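Local coordinates for chloride intracellular channel exc-4 (Caenorhabditis elegans, PDB 2YV9), which may insert into membranes and form chloride channels, and regulates lumen size as the tube of the worm's excretory canal grows, at residues A36-Q41 and L199-I204; W44-A49 and G99-L104; K131-A136 and S208-D213; E194-L199 and L226-T231. All blocks are in the same frame, centred on the assembly; numbering follows the deposited sequence.

Contact 1. Residues A36-Q41 and L199-I204; sequences ADLFCQ and LHHIRI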
loop_
_atom_site.group_PDB
_atom_site.type_symbol
_atom_site.label_atom_id
_atom_site.label_comp_id
_atom_site.label_asym_id
_atom_site.label_seq_id
_atom_site.Cartn_x
_atom_site.Cartn_y
_atom_site.Cartn_z
ATOM N N ALA A 36 -10.975 -10.939 -0.322
ATOM C CA ALA A 36 -10.432 -11.176 1.017
ATOM C C ALA A 36 -9.116 -10.482 1.291
ATOM O O ALA A 36 -8.364 -10.913 2.175
ATOM C CB ALA A 36 -10.325 -12.618 1.278
ATOM N N ASP A 37 -8.892 -9.367 0.617
ATOM C CA ASP A 37 -7.690 -8.604 0.810
ATOM C C ASP A 37 -7.763 -7.994 2.207
ATOM O O ASP A 37 -8.756 -7.297 2.533
ATOM C CB ASP A 37 -7.519 -7.550 -0.273
ATOM C CG ASP A 37 -6.251 -6.746 -0.103
ATOM O OD1 ASP A 37 -5.307 -6.982 -0.897
ATOM O OD2 ASP A 37 -6.176 -5.861 0.799
ATOM N N LEU A 38 -6.722 -8.249 3.031
ATOM C CA LEU A 38 -6.810 -7.741 4.424
ATOM C C LEU A 38 -6.698 -6.226 4.567
ATOM O O LEU A 38 -7.307 -5.605 5.476
ATOM C CB LEU A 38 -5.749 -8.410 5.251
ATOM C CG LEU A 38 -5.976 -9.868 5.591
ATOM C CD1 LEU A 38 -4.668 -10.504 6.139
ATOM C CD2 LEU A 38 -7.101 -10.042 6.592
ATOM N N PHE A 39 -5.956 -5.597 3.677
ATOM C CA PHE A 39 -5.810 -4.113 3.714
ATOM C C PHE A 39 -7.121 -3.449 3.296
ATOM O O PHE A 39 -7.503 -2.439 3.838
ATOM C CB PHE A 39 -4.611 -3.711 2.895
ATOM C CG PHE A 39 -3.395 -4.393 3.359
ATOM C CD1 PHE A 39 -2.842 -4.056 4.586
ATOM C CD2 PHE A 39 -2.903 -5.490 2.705
ATOM C CE1 PHE A 39 -1.706 -4.736 5.068
ATOM C CE2 PHE A 39 -1.796 -6.170 3.218
ATOM C CZ PHE A 39 -1.203 -5.775 4.380
ATOM N N CYS A 40 -7.828 -4.062 2.344
ATOM C CA CYS A 40 -9.147 -3.541 1.969
ATOM C C CYS A 40 -10.122 -3.609 3.162
ATOM O O CYS A 40 -10.901 -2.683 3.423
ATOM C CB CYS A 40 -9.724 -4.344 0.841
ATOM S SG CYS A 40 -8.853 -4.012 -0.787
ATOM N N GLN A 41 -10.115 -4.745 3.842
ATOM C CA GLN A 41 -11.029 -4.860 5.009
ATOM C C GLN A 41 -10.638 -3.896 6.149
ATOM O O GLN A 41 -11.487 -3.319 6.807
ATOM C CB GLN A 41 -11.161 -6.232 5.582
ATOM C CG GLN A 41 -12.417 -6.273 6.412
ATOM C CD GLN A 41 -12.854 -7.635 6.990
ATOM O OE1 GLN A 41 -12.214 -8.683 6.801
ATOM N NE2 GLN A 41 -13.966 -7.604 7.742
ATOM N N LEU A 199 -7.876 -12.797 12.489
ATOM C CA LEU A 199 -8.435 -13.876 13.265
ATOM C C LEU A 199 -9.478 -14.656 12.488
ATOM O O LEU A 199 -9.482 -15.873 12.531
ATOM C CB LEU A 199 -8.987 -13.359 14.582
ATOM C CG LEU A 199 -8.002 -12.946 15.646
ATOM C CD1 LEU A 199 -8.721 -12.232 16.852
ATOM C CD2 LEU A 199 -7.191 -14.171 16.233
ATOM N N HIS A 200 -10.367 -13.946 11.808
ATOM C CA HIS A 200 -11.439 -14.610 11.060
ATOM C C HIS A 200 -10.849 -15.413 9.911
ATOM O O HIS A 200 -11.252 -16.569 9.691
ATOM C CB HIS A 200 -12.379 -13.588 10.478
ATOM C CG HIS A 200 -13.582 -14.202 9.850
ATOM N ND1 HIS A 200 -14.473 -15.010 10.533
ATOM C CD2 HIS A 200 -14.010 -14.173 8.566
ATOM C CE1 HIS A 200 -15.403 -15.430 9.688
ATOM N NE2 HIS A 200 -15.143 -14.941 8.494
ATOM N N HIS A 201 -9.864 -14.854 9.209
ATOM C CA HIS A 201 -9.131 -15.614 8.170
ATOM C C HIS A 201 -8.547 -16.914 8.778
ATOM O O HIS A 201 -8.656 -18.023 8.212
ATOM C CB HIS A 201 -7.986 -14.825 7.531
ATOM C CG HIS A 201 -8.423 -13.794 6.549
ATOM N ND1 HIS A 201 -7.675 -13.474 5.432
ATOM C CD2 HIS A 201 -9.560 -13.059 6.473
ATOM C CE1 HIS A 201 -8.307 -12.527 4.756
ATOM N NE2 HIS A 201 -9.463 -12.269 5.351
ATOM N N ILE A 202 -7.899 -16.775 9.944
ATOM C CA ILE A 202 -7.263 -17.915 10.545
ATOM C C ILE A 202 -8.337 -18.957 10.888
ATOM O O ILE A 202 -8.129 -20.164 10.722
ATOM C CB ILE A 202 -6.494 -17.491 11.820
ATOM C CG1 ILE A 202 -5.250 -16.750 11.386
ATOM C CG2 ILE A 202 -6.141 -18.641 12.613
ATOM C CD1 ILE A 202 -4.449 -16.075 12.511
ATOM N N ARG A 203 -9.505 -18.502 11.388
ATOM C CA ARG A 203 -10.559 -19.444 11.770
ATOM C C ARG A 203 -11.094 -20.226 10.559
ATOM O O ARG A 203 -11.151 -21.455 10.552
ATOM C CB ARG A 203 -11.719 -18.718 12.446
ATOM C CG ARG A 203 -12.407 -19.550 13.488
ATOM C CD ARG A 203 -13.563 -20.336 12.987
ATOM N NE ARG A 203 -14.043 -21.317 13.968
ATOM C CZ ARG A 203 -15.317 -21.502 14.310
ATOM N NH1 ARG A 203 -16.288 -20.794 13.774
ATOM N NH2 ARG A 203 -15.631 -22.461 15.164
ATOM N N ILE A 204 -11.451 -19.488 9.524
ATOM C CA ILE A 204 -11.989 -20.087 8.283
ATOM C C ILE A 204 -10.961 -20.983 7.616
ATOM O O ILE A 204 -11.282 -22.108 7.218
ATOM C CB ILE A 204 -12.458 -18.993 7.301
ATOM C CG1 ILE A 204 -13.603 -18.151 7.872
ATOM C CG2 ILE A 204 -12.931 -19.602 5.952
ATOM C CD1 ILE A 204 -14.770 -18.955 8.436
HETATM O O HOH W 1 -10.849 -9.917 4.715
#
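A single water bridges His201 NE2 and Gln41 OE1, lying 2.8 Å from each and donating to the amide oxygen. The bridge spans the domain interface of a GST fold: the start of helix 38-52, in the thioredoxin-like domain, meets helix 190-210 of the all-helical domain. The His201 ring illustrates how one imidazole can serve both polar and apolar partners. Leu38 CD2 lies over one face of the ring in a CH-pi contact, 3.5 Å from the centroid and 18° off the normal, with the leucine and histidine side chains arriving from opposite directions. In the ring plane, Ala36 O meets the edge at His201 CE1, 3.0 Å away. The second ring nitrogen, ND1, is hydrogen-bonded to Tyr248 OH, so contacts on several sides fix the ring's rotation. A leucine at His201 would probably leave the bridging water and the Tyr248 hydroxyl without their mate. Just beyond Ala36, Asp37 N-caps helix 38-52, its OD2 accepting from Cys40 N at 2.9 Å on the anti side of the carboxylate.

Contact 2. Residues W44-A49 and G99-L104; sequences WMELYA and GRIFHL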
loop_
_atom_site.group_PDB
_atom_site.type_symbol
_atom_site.label_atom_id
_atom_site.label_comp_id
_atom_site.label_asym_id
_atom_site.label_seq_id
_atom_site.Cartn_x
_atom_site.Cartn_y
_atom_site.Cartn_z
ATOM N N TRP A 44 -11.893 -0.461 5.069
ATOM C CA TRP A 44 -13.360 -0.473 5.017
ATOM C C TRP A 44 -13.886 -0.408 6.438
ATOM O O TRP A 44 -14.768 0.437 6.734
ATOM C CB TRP A 44 -13.866 -1.690 4.276
ATOM C CG TRP A 44 -15.351 -1.734 3.942
ATOM C CD1 TRP A 44 -16.382 -0.961 4.437
ATOM C CD2 TRP A 44 -15.941 -2.676 3.053
ATOM N NE1 TRP A 44 -17.580 -1.357 3.844
ATOM C CE2 TRP A 44 -17.318 -2.402 2.982
ATOM C CE3 TRP A 44 -15.409 -3.696 2.241
ATOM C CZ2 TRP A 44 -18.182 -3.168 2.215
ATOM C CZ3 TRP A 44 -16.260 -4.428 1.442
ATOM C CH2 TRP A 44 -17.643 -4.172 1.441
ATOM N N MET A 45 -13.303 -1.202 7.358
ATOM C CA MET A 45 -13.770 -1.072 8.742
ATOM C C MET A 45 -13.617 0.348 9.290
ATOM O O MET A 45 -14.526 0.897 9.969
ATOM C CB MET A 45 -13.016 -2.029 9.663
ATOM C CG MET A 45 -13.348 -3.491 9.408
ATOM S SD MET A 45 -12.631 -4.743 10.452
ATOM C CE MET A 45 -13.178 -4.200 12.048
ATOM N N GLU A 46 -12.492 0.975 9.005
ATOM C CA GLU A 46 -12.279 2.360 9.461
ATOM C C GLU A 46 -13.311 3.322 8.824
ATOM O O GLU A 46 -13.917 4.192 9.497
ATOM C CB GLU A 46 -10.853 2.770 9.168
ATOM C CG GLU A 46 -9.810 2.015 10.015
ATOM C CD GLU A 46 -8.373 2.293 9.620
ATOM O OE1 GLU A 46 -8.146 3.121 8.700
ATOM O OE2 GLU A 46 -7.492 1.697 10.244
ATOM N N LEU A 47 -13.475 3.232 7.519
ATOM C CA LEU A 47 -14.515 4.037 6.856
ATOM C C LEU A 47 -15.914 3.799 7.434
ATOM O O LEU A 47 -16.683 4.763 7.584
ATOM C CB LEU A 47 -14.507 3.801 5.353
ATOM C CG LEU A 47 -13.245 4.438 4.733
ATOM C CD1 LEU A 47 -13.094 3.990 3.243
ATOM C CD2 LEU A 47 -13.202 5.918 4.770
ATOM N N TYR A 48 -16.238 2.563 7.768
ATOM C CA TYR A 48 -17.550 2.235 8.344
ATOM C C TYR A 48 -17.712 2.931 9.694
ATOM O O TYR A 48 -18.780 3.462 10.006
ATOM C CB TYR A 48 -17.780 0.714 8.503
ATOM C CG TYR A 48 -19.249 0.393 8.607
ATOM C CD1 TYR A 48 -19.981 -0.008 7.485
ATOM C CD2 TYR A 48 -19.917 0.518 9.812
ATOM C CE1 TYR A 48 -21.330 -0.256 7.574
ATOM C CE2 TYR A 48 -21.275 0.261 9.910
ATOM C CZ TYR A 48 -21.980 -0.123 8.796
ATOM O OH TYR A 48 -23.353 -0.403 8.898
ATOM N N ALA A 49 -16.648 2.945 10.495
ATOM C CA ALA A 49 -16.693 3.656 11.787
ATOM C C ALA A 49 -17.140 5.107 11.581
ATOM O O ALA A 49 -17.986 5.631 12.318
ATOM C CB ALA A 49 -15.329 3.636 12.512
ATOM N N GLY A 99 -3.763 8.144 6.210
ATOM C CA GLY A 99 -3.552 9.575 6.553
ATOM C C GLY A 99 -4.843 10.371 6.493
ATOM O O GLY A 99 -5.165 11.195 7.374
ATOM N N ARG A 100 -5.605 10.141 5.451
ATOM C CA ARG A 100 -6.857 10.883 5.263
ATOM C C ARG A 100 -7.894 10.448 6.323
ATOM O O ARG A 100 -8.607 11.277 6.907
ATOM C CB ARG A 100 -7.411 10.711 3.848
ATOM C CG ARG A 100 -8.741 11.481 3.604
ATOM C CD ARG A 100 -8.606 13.003 3.890
ATOM N NE ARG A 100 -9.875 13.638 3.540
ATOM C CZ ARG A 100 -10.471 14.605 4.243
ATOM N NH1 ARG A 100 -9.921 15.088 5.347
ATOM N NH2 ARG A 100 -11.656 15.070 3.836
ATOM N N ILE A 101 -7.973 9.150 6.594
ATOM C CA ILE A 101 -8.938 8.642 7.592
ATOM C C ILE A 101 -8.516 9.114 8.985
ATOM O O ILE A 101 -9.368 9.500 9.789
ATOM C CB ILE A 101 -9.103 7.106 7.504
ATOM C CG1 ILE A 101 -9.494 6.672 6.083
ATOM C CG2 ILE A 101 -10.130 6.610 8.559
ATOM C CD1 ILE A 101 -9.398 5.138 5.897
ATOM N N PHE A 102 -7.217 9.114 9.274
ATOM C CA PHE A 102 -6.657 9.582 10.545
ATOM C C PHE A 102 -7.027 11.049 10.762
ATOM O O PHE A 102 -7.388 11.442 11.895
ATOM C CB PHE A 102 -5.135 9.471 10.488
ATOM C CG PHE A 102 -4.424 9.972 11.723
ATOM C CD1 PHE A 102 -3.994 9.074 12.678
ATOM C CD2 PHE A 102 -4.143 11.308 11.891
ATOM C CE1 PHE A 102 -3.315 9.505 13.815
ATOM C CE2 PHE A 102 -3.495 11.749 13.034
ATOM C CZ PHE A 102 -3.066 10.830 13.980
ATOM N N HIS A 103 -6.927 11.839 9.697
ATOM C CA HIS A 103 -7.198 13.282 9.760
ATOM C C HIS A 103 -8.641 13.490 10.148
ATOM O O HIS A 103 -8.938 14.249 11.098
ATOM C CB HIS A 103 -6.914 13.984 8.424
ATOM C CG HIS A 103 -7.157 15.457 8.473
ATOM N ND1 HIS A 103 -8.414 16.009 8.315
ATOM C CD2 HIS A 103 -6.320 16.487 8.732
ATOM C CE1 HIS A 103 -8.329 17.321 8.447
ATOM N NE2 HIS A 103 -7.074 17.638 8.707
ATOM N N LEU A 104 -9.538 12.852 9.404
ATOM C CA LEU A 104 -10.973 12.953 9.613
ATOM C C LEU A 104 -11.363 12.464 11.023
ATOM O O LEU A 104 -12.184 13.113 11.684
ATOM C CB LEU A 104 -11.776 12.148 8.589
ATOM C CG LEU A 104 -11.934 12.793 7.205
ATOM C CD1 LEU A 104 -12.508 11.835 6.173
ATOM C CD2 LEU A 104 -12.831 14.075 7.273
#
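Segments 44-49 and 99-104, on helices 38-52 and 94-107, come closest at Leu47 and Ile101, whose CA atoms lie 7.3 Å apart. Ile101 points toward the neighbouring helix and supplies about half of the buried surface, one branched side chain serving two partners. Its CG1, anti to the carbonyl carbon (chi1 -55°), carries CD1 forward between Glu46 and Leu47, and both side chains cross it at about a right angle. Leu47 CD2 lies 4.0 Å from Ile101 CG1. On the other branch, Ile101 CG2 meets Glu46 CB, also at 4.0 Å. Glu46 OE1 sits 3.7 Å from Ile101 CD1; it is buried with no polar partner in the model, a setting that would probably favour the protonated acid. An alanine in place of Ile101 would probably open a gap between the helices and deprive Leu47 CD2 of one apolar neighbour. As in other thioredoxin-like domains, the two helices share one side of the sheet: Leu47 rests on Leu20 and Leu22 of strand 19-25, while Glu46 reaches Cys193 of helix 190-210.

Contact 3. Residues K131-A136 and S208-D213; sequences KLFLRA and SLLGFD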
loop_
_atom_site.group_PDB
_atom_site.type_symbol
_atom_site.label_atom_id
_atom_site.label_comp_id
_atom_site.label_asym_id
_atom_site.label_seq_id
_atom_site.Cartn_x
_atom_site.Cartn_y
_atom_site.Cartn_z
ATOM N N LYS A 131 1.033 -17.779 8.352
ATOM C CA LYS A 131 1.481 -17.912 6.936
ATOM C C LYS A 131 2.518 -19.032 6.807
ATOM O O LYS A 131 2.504 -19.843 5.830
ATOM C CB LYS A 131 2.051 -16.581 6.477
ATOM C CG LYS A 131 0.935 -15.528 6.215
ATOM C CD LYS A 131 1.520 -14.267 5.591
ATOM C CE LYS A 131 2.343 -13.460 6.587
ATOM N NZ LYS A 131 2.897 -12.194 5.952
ATOM N N LEU A 132 3.464 -19.084 7.755
ATOM C CA LEU A 132 4.456 -20.187 7.747
ATOM C C LEU A 132 3.783 -21.558 7.805
ATOM O O LEU A 132 4.154 -22.484 7.042
ATOM C CB LEU A 132 5.466 -20.073 8.870
ATOM C CG LEU A 132 6.351 -18.830 8.703
ATOM C CD1 LEU A 132 7.157 -18.530 10.001
ATOM C CD2 LEU A 132 7.305 -18.991 7.522
ATOM N N PHE A 133 2.800 -21.718 8.675
ATOM C CA PHE A 133 2.139 -23.002 8.853
ATOM C C PHE A 133 1.309 -23.344 7.597
ATOM O O PHE A 133 1.317 -24.483 7.078
ATOM C CB PHE A 133 1.205 -23.001 10.061
ATOM C CG PHE A 133 0.529 -24.317 10.290
ATOM C CD1 PHE A 133 1.253 -25.494 10.302
ATOM C CD2 PHE A 133 -0.862 -24.406 10.473
ATOM C CE1 PHE A 133 0.610 -26.717 10.488
ATOM C CE2 PHE A 133 -1.492 -25.604 10.640
ATOM C CZ PHE A 133 -0.776 -26.766 10.643
ATOM N N LEU A 134 0.629 -22.329 7.070
ATOM C CA LEU A 134 -0.158 -22.514 5.841
ATOM C C LEU A 134 0.745 -23.048 4.755
ATOM O O LEU A 134 0.433 -24.059 4.102
ATOM C CB LEU A 134 -0.856 -21.228 5.456
ATOM C CG LEU A 134 -1.513 -21.182 4.086
ATOM C CD1 LEU A 134 -2.706 -22.133 3.998
ATOM C CD2 LEU A 134 -1.865 -19.712 3.817
ATOM N N ARG A 135 1.861 -22.378 4.523
ATOM C CA ARG A 135 2.757 -22.811 3.462
ATOM C C ARG A 135 3.367 -24.202 3.790
ATOM O O ARG A 135 3.428 -25.094 2.916
ATOM C CB ARG A 135 3.858 -21.785 3.249
ATOM C CG ARG A 135 4.976 -22.226 2.293
ATOM C CD ARG A 135 4.419 -22.317 0.864
ATOM N NE ARG A 135 5.433 -22.542 -0.173
ATOM C CZ ARG A 135 6.289 -21.614 -0.596
ATOM N NH1 ARG A 135 6.337 -20.426 -0.040
ATOM N NH2 ARG A 135 7.163 -21.908 -1.558
ATOM N N ALA A 136 3.807 -24.423 5.037
ATOM C CA ALA A 136 4.455 -25.710 5.378
ATOM C C ALA A 136 3.469 -26.868 5.228
ATOM O O ALA A 136 3.824 -27.923 4.682
ATOM C CB ALA A 136 4.968 -25.661 6.799
ATOM N N SER A 208 -11.195 -25.021 7.244
ATOM C CA SER A 208 -11.485 -25.497 5.871
ATOM C C SER A 208 -10.331 -26.206 5.178
ATOM O O SER A 208 -10.555 -27.199 4.441
ATOM C CB SER A 208 -11.967 -24.363 4.999
ATOM O OG SER A 208 -10.925 -23.430 4.785
ATOM N N LEU A 209 -9.114 -25.709 5.402
ATOM C CA LEU A 209 -7.910 -26.184 4.766
ATOM C C LEU A 209 -6.829 -26.819 5.664
ATOM O O LEU A 209 -6.092 -27.723 5.230
ATOM C CB LEU A 209 -7.238 -25.031 4.004
ATOM C CG LEU A 209 -7.911 -24.360 2.804
ATOM C CD1 LEU A 209 -7.047 -23.165 2.298
ATOM C CD2 LEU A 209 -8.123 -25.379 1.729
ATOM N N LEU A 210 -6.650 -26.317 6.878
ATOM C CA LEU A 210 -5.485 -26.720 7.628
ATOM C C LEU A 210 -5.749 -27.664 8.783
ATOM O O LEU A 210 -4.805 -28.165 9.384
ATOM C CB LEU A 210 -4.740 -25.492 8.131
ATOM C CG LEU A 210 -4.190 -24.468 7.131
ATOM C CD1 LEU A 210 -3.450 -23.326 7.741
ATOM C CD2 LEU A 210 -3.274 -25.123 6.106
ATOM N N GLY A 211 -7.003 -27.886 9.132
ATOM C CA GLY A 211 -7.315 -28.973 10.069
ATOM C C GLY A 211 -7.261 -28.584 11.544
ATOM O O GLY A 211 -6.938 -29.403 12.386
ATOM N N PHE A 212 -7.670 -27.349 11.872
ATOM C CA PHE A 212 -7.623 -26.897 13.247
ATOM C C PHE A 212 -8.575 -25.715 13.444
ATOM O O PHE A 212 -8.913 -25.012 12.501
ATOM C CB PHE A 212 -6.182 -26.548 13.663
ATOM C CG PHE A 212 -5.680 -25.221 13.133
ATOM C CD1 PHE A 212 -5.848 -24.048 13.870
ATOM C CD2 PHE A 212 -5.022 -25.138 11.911
ATOM C CE1 PHE A 212 -5.402 -22.824 13.415
ATOM C CE2 PHE A 212 -4.571 -23.913 11.429
ATOM C CZ PHE A 212 -4.729 -22.756 12.190
ATOM N N ASP A 213 -9.013 -25.543 14.695
ATOM C CA ASP A 213 -9.793 -24.374 15.092
ATOM C C ASP A 213 -8.929 -23.578 16.073
ATOM O O ASP A 213 -7.893 -24.058 16.579
ATOM C CB ASP A 213 -11.081 -24.804 15.794
ATOM C CG ASP A 213 -12.192 -23.754 15.716
ATOM O OD1 ASP A 213 -11.994 -22.657 15.168
ATOM O OD2 ASP A 213 -13.310 -24.087 16.164
#
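The C-terminal end of helix 190-210 and the turn that follows it put Leu210 and Phe212 against Phe133 and Leu134 of helix 117-140. Leu210 CA lies 7.0 Å from Leu134 CA, and Leu210 divides its two methyls. CD2 goes to Leu134 CD1 at 3.7 Å, the two leucines crossing at about a right angle; CD1 lies 3.9 Å from Phe133 CD2 and equally near the backbone at Leu134 CA. The phenylalanines slide past each other in opposite directions, so that Phe212 CE2 comes to the edge of the Phe133 ring, 3.6 Å from Phe133 CE2, with the planes inclined at 57°. This is the helical domain of the GST fold, and the contact exemplifies how the chain leaving a helix can go on packing against the same neighbour. A wider pi-type turn at 208-210 leads into Gly211, which takes a positive phi (88°) and swings the chain round. Phe212 is thereby brought back against Phe133, its CG in the crowded position between backbone N and carbonyl carbon (chi1 77°). Tyr161 of helix 155-178 meets the Phe212 ring edge-to-face, and Leu134 also touches Leu75 of the second subunit.

Contact 4. Residues E194-L199 and L226-T231; sequences ELMPRL and LTAYRT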
loop_
_atom_site.group_PDB
_atom_site.type_symbol
_atom_site.label_atom_id
_atom_site.label_comp_id
_atom_site.label_asym_id
_atom_site.label_seq_id
_atom_site.Cartn_x
_atom_site.Cartn_y
_atom_site.Cartn_z
ATOM N N GLU A 194 -7.186 -4.541 11.936
ATOM C CA GLU A 194 -6.148 -5.462 11.463
ATOM C C GLU A 194 -6.298 -6.874 12.056
ATOM O O GLU A 194 -6.246 -7.887 11.348
ATOM C CB GLU A 194 -4.778 -4.902 11.790
ATOM C CG GLU A 194 -4.575 -3.571 11.063
ATOM C CD GLU A 194 -3.454 -2.715 11.617
ATOM O OE1 GLU A 194 -2.762 -3.153 12.567
ATOM O OE2 GLU A 194 -3.239 -1.618 11.032
ATOM N N LEU A 195 -6.486 -6.950 13.358
ATOM C CA LEU A 195 -6.569 -8.278 14.033
ATOM C C LEU A 195 -7.864 -9.015 13.758
ATOM O O LEU A 195 -7.850 -10.216 13.625
ATOM C CB LEU A 195 -6.456 -8.068 15.564
ATOM C CG LEU A 195 -6.362 -9.342 16.387
ATOM C CD1 LEU A 195 -5.194 -10.227 15.884
ATOM C CD2 LEU A 195 -6.214 -8.976 17.902
ATOM N N MET A 196 -9.023 -8.340 13.752
ATOM C CA MET A 196 -10.254 -9.111 13.664
ATOM C C MET A 196 -10.315 -9.813 12.273
ATOM O O MET A 196 -10.560 -11.015 12.204
ATOM C CB MET A 196 -11.488 -8.254 13.944
ATOM C CG MET A 196 -11.584 -7.838 15.401
ATOM S SD MET A 196 -12.998 -6.675 15.608
ATOM C CE MET A 196 -13.299 -6.929 17.393
ATOM N N PRO A 197 -10.020 -9.067 11.198
ATOM C CA PRO A 197 -9.962 -9.854 9.897
ATOM C C PRO A 197 -8.928 -10.991 9.897
ATOM O O PRO A 197 -9.237 -12.078 9.458
ATOM C CB PRO A 197 -9.623 -8.762 8.874
ATOM C CG PRO A 197 -10.200 -7.467 9.505
ATOM C CD PRO A 197 -9.872 -7.622 10.985
ATOM N N ARG A 198 -7.752 -10.774 10.489
ATOM C CA ARG A 198 -6.734 -11.832 10.558
ATOM C C ARG A 198 -7.251 -13.056 11.348
ATOM O O ARG A 198 -7.085 -14.224 10.953
ATOM C CB ARG A 198 -5.405 -11.288 11.014
ATOM C CG ARG A 198 -4.768 -10.356 9.969
ATOM C CD ARG A 198 -3.509 -9.607 10.479
ATOM N NE ARG A 198 -2.808 -8.894 9.407
ATOM C CZ ARG A 198 -3.322 -7.876 8.726
ATOM N NH1 ARG A 198 -4.516 -7.389 9.060
ATOM N NH2 ARG A 198 -2.653 -7.331 7.723
ATOM N N LEU A 199 -7.876 -12.797 12.489
ATOM C CA LEU A 199 -8.435 -13.876 13.265
ATOM C C LEU A 199 -9.478 -14.656 12.488
ATOM O O LEU A 199 -9.482 -15.873 12.531
ATOM C CB LEU A 199 -8.987 -13.359 14.582
ATOM C CG LEU A 199 -8.002 -12.946 15.646
ATOM C CD1 LEU A 199 -8.721 -12.232 16.852
ATOM C CD2 LEU A 199 -7.191 -14.171 16.233
ATOM N N LEU A 226 -16.251 -12.961 19.009
ATOM C CA LEU A 226 -17.683 -12.655 19.130
ATOM C C LEU A 226 -17.971 -11.163 18.996
ATOM O O LEU A 226 -18.875 -10.785 18.280
ATOM C CB LEU A 226 -18.222 -13.195 20.443
ATOM C CG LEU A 226 -19.721 -12.993 20.701
ATOM C CD1 LEU A 226 -20.661 -13.390 19.545
ATOM C CD2 LEU A 226 -20.110 -13.737 22.039
ATOM N N THR A 227 -17.172 -10.333 19.657
ATOM C CA THR A 227 -17.268 -8.898 19.483
ATOM C C THR A 227 -17.168 -8.548 17.998
ATOM O O THR A 227 -17.955 -7.785 17.502
ATOM C CB THR A 227 -16.253 -8.181 20.355
ATOM O OG1 THR A 227 -16.589 -8.486 21.724
ATOM C CG2 THR A 227 -16.299 -6.706 20.121
ATOM N N ALA A 228 -16.230 -9.157 17.283
ATOM C CA ALA A 228 -16.111 -8.901 15.841
ATOM C C ALA A 228 -17.429 -9.157 15.089
ATOM O O ALA A 228 -17.883 -8.376 14.268
ATOM C CB ALA A 228 -15.023 -9.823 15.248
ATOM N N TYR A 229 -17.970 -10.313 15.367
ATOM C CA TYR A 229 -19.177 -10.835 14.712
ATOM C C TYR A 229 -20.419 -10.063 15.156
ATOM O O TYR A 229 -21.493 -10.356 14.638
ATOM C CB TYR A 229 -19.317 -12.318 15.051
ATOM C CG TYR A 229 -18.203 -13.210 14.562
ATOM C CD1 TYR A 229 -17.327 -12.798 13.528
ATOM C CD2 TYR A 229 -18.098 -14.535 14.990
ATOM C CE1 TYR A 229 -16.325 -13.678 13.045
ATOM C CE2 TYR A 229 -17.125 -15.385 14.485
ATOM C CZ TYR A 229 -16.240 -14.931 13.519
ATOM O OH TYR A 229 -15.280 -15.789 13.020
ATOM N N ARG A 230 -20.257 -9.141 16.122
ATOM C CA ARG A 230 -21.326 -8.194 16.515
ATOM C C ARG A 230 -21.029 -6.702 16.182
ATOM O O ARG A 230 -21.814 -5.806 16.544
ATOM C CB ARG A 230 -21.672 -8.351 18.020
ATOM C CG ARG A 230 -22.220 -9.716 18.420
ATOM C CD ARG A 230 -22.320 -9.800 19.951
ATOM N NE ARG A 230 -22.907 -11.043 20.444
ATOM C CZ ARG A 230 -23.090 -11.325 21.735
ATOM N NH1 ARG A 230 -22.719 -10.461 22.676
ATOM N NH2 ARG A 230 -23.644 -12.481 22.089
ATOM N N THR A 231 -19.890 -6.431 15.514
ATOM C CA THR A 231 -19.467 -5.100 15.147
ATOM C C THR A 231 -19.832 -4.896 13.673
ATOM O O THR A 231 -19.302 -5.572 12.793
ATOM C CB THR A 231 -17.963 -5.000 15.313
ATOM O OG1 THR A 231 -17.599 -5.214 16.693
ATOM C CG2 THR A 231 -17.420 -3.654 14.829
#
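Met196 stretches across Ala228, its chain extended beyond CG, so that successive atoms brush one small residue. SD lies 3.8 Å from Ala228 CB, and the terminal CE moves on to the backbone, 3.7 Å from Ala228 N. The same methyl makes a looser contact with Thr227 CG2 at 4.1 Å. With CG anti to the carbonyl carbon (chi1 -70°), the thioether runs out toward the other helix, and the pair exemplifies a long, flexible side chain matched to a short one: the CA atoms of Met196 and Ala228 are only 6.3 Å apart. Thr227 turns its hydroxyl to Ala223 O of its own helix, while its carbonyl oxygen is gripped twice, from opposite faces of its plane. Thr231 OG1 donates from above that plane at 2.7 Å, and Arg230 N binds at 3.0 Å. These bonds accompany a type I turn from Ala228 to Thr231, which leads the chain into helix 232-236. On the facing helix, Pro197 marks a kink, having no N-H to bond the turn before; close by, Arg198 NH1 binds Glu194 O at 2.9 Å, keeping that oxygen within the guanidinium plane. A proline-kinked helix packed against a neighbour followed by a type I turn here forms part of the all-helical C-terminal domain of this GST-like protein.

Helix 190-210 is the common element of contacts 1, 3 and 4, whereas helix 38-52 serves contacts 1 and 2. Contacts 1 and 4 lie closest, their centres about 9 Å apart: they share Leu199, and His200 ND1 is 2.7 Å from Tyr229 OH, a probable hydrogen bond. Contact 1 meets contact 3 through a salt bridge from Arg203 NE to Asp213 OD1. Contacts 2 and 3 lie on opposite sides of the chain's centre, about 32 Å between their centres, one within the thioredoxin-like domain and the other within the helical domain. The calcium bound at Gln78, Pro80 and Thr92 is about 12 Å from the side chain of Leu38 and about 11 Å from that of Ile101.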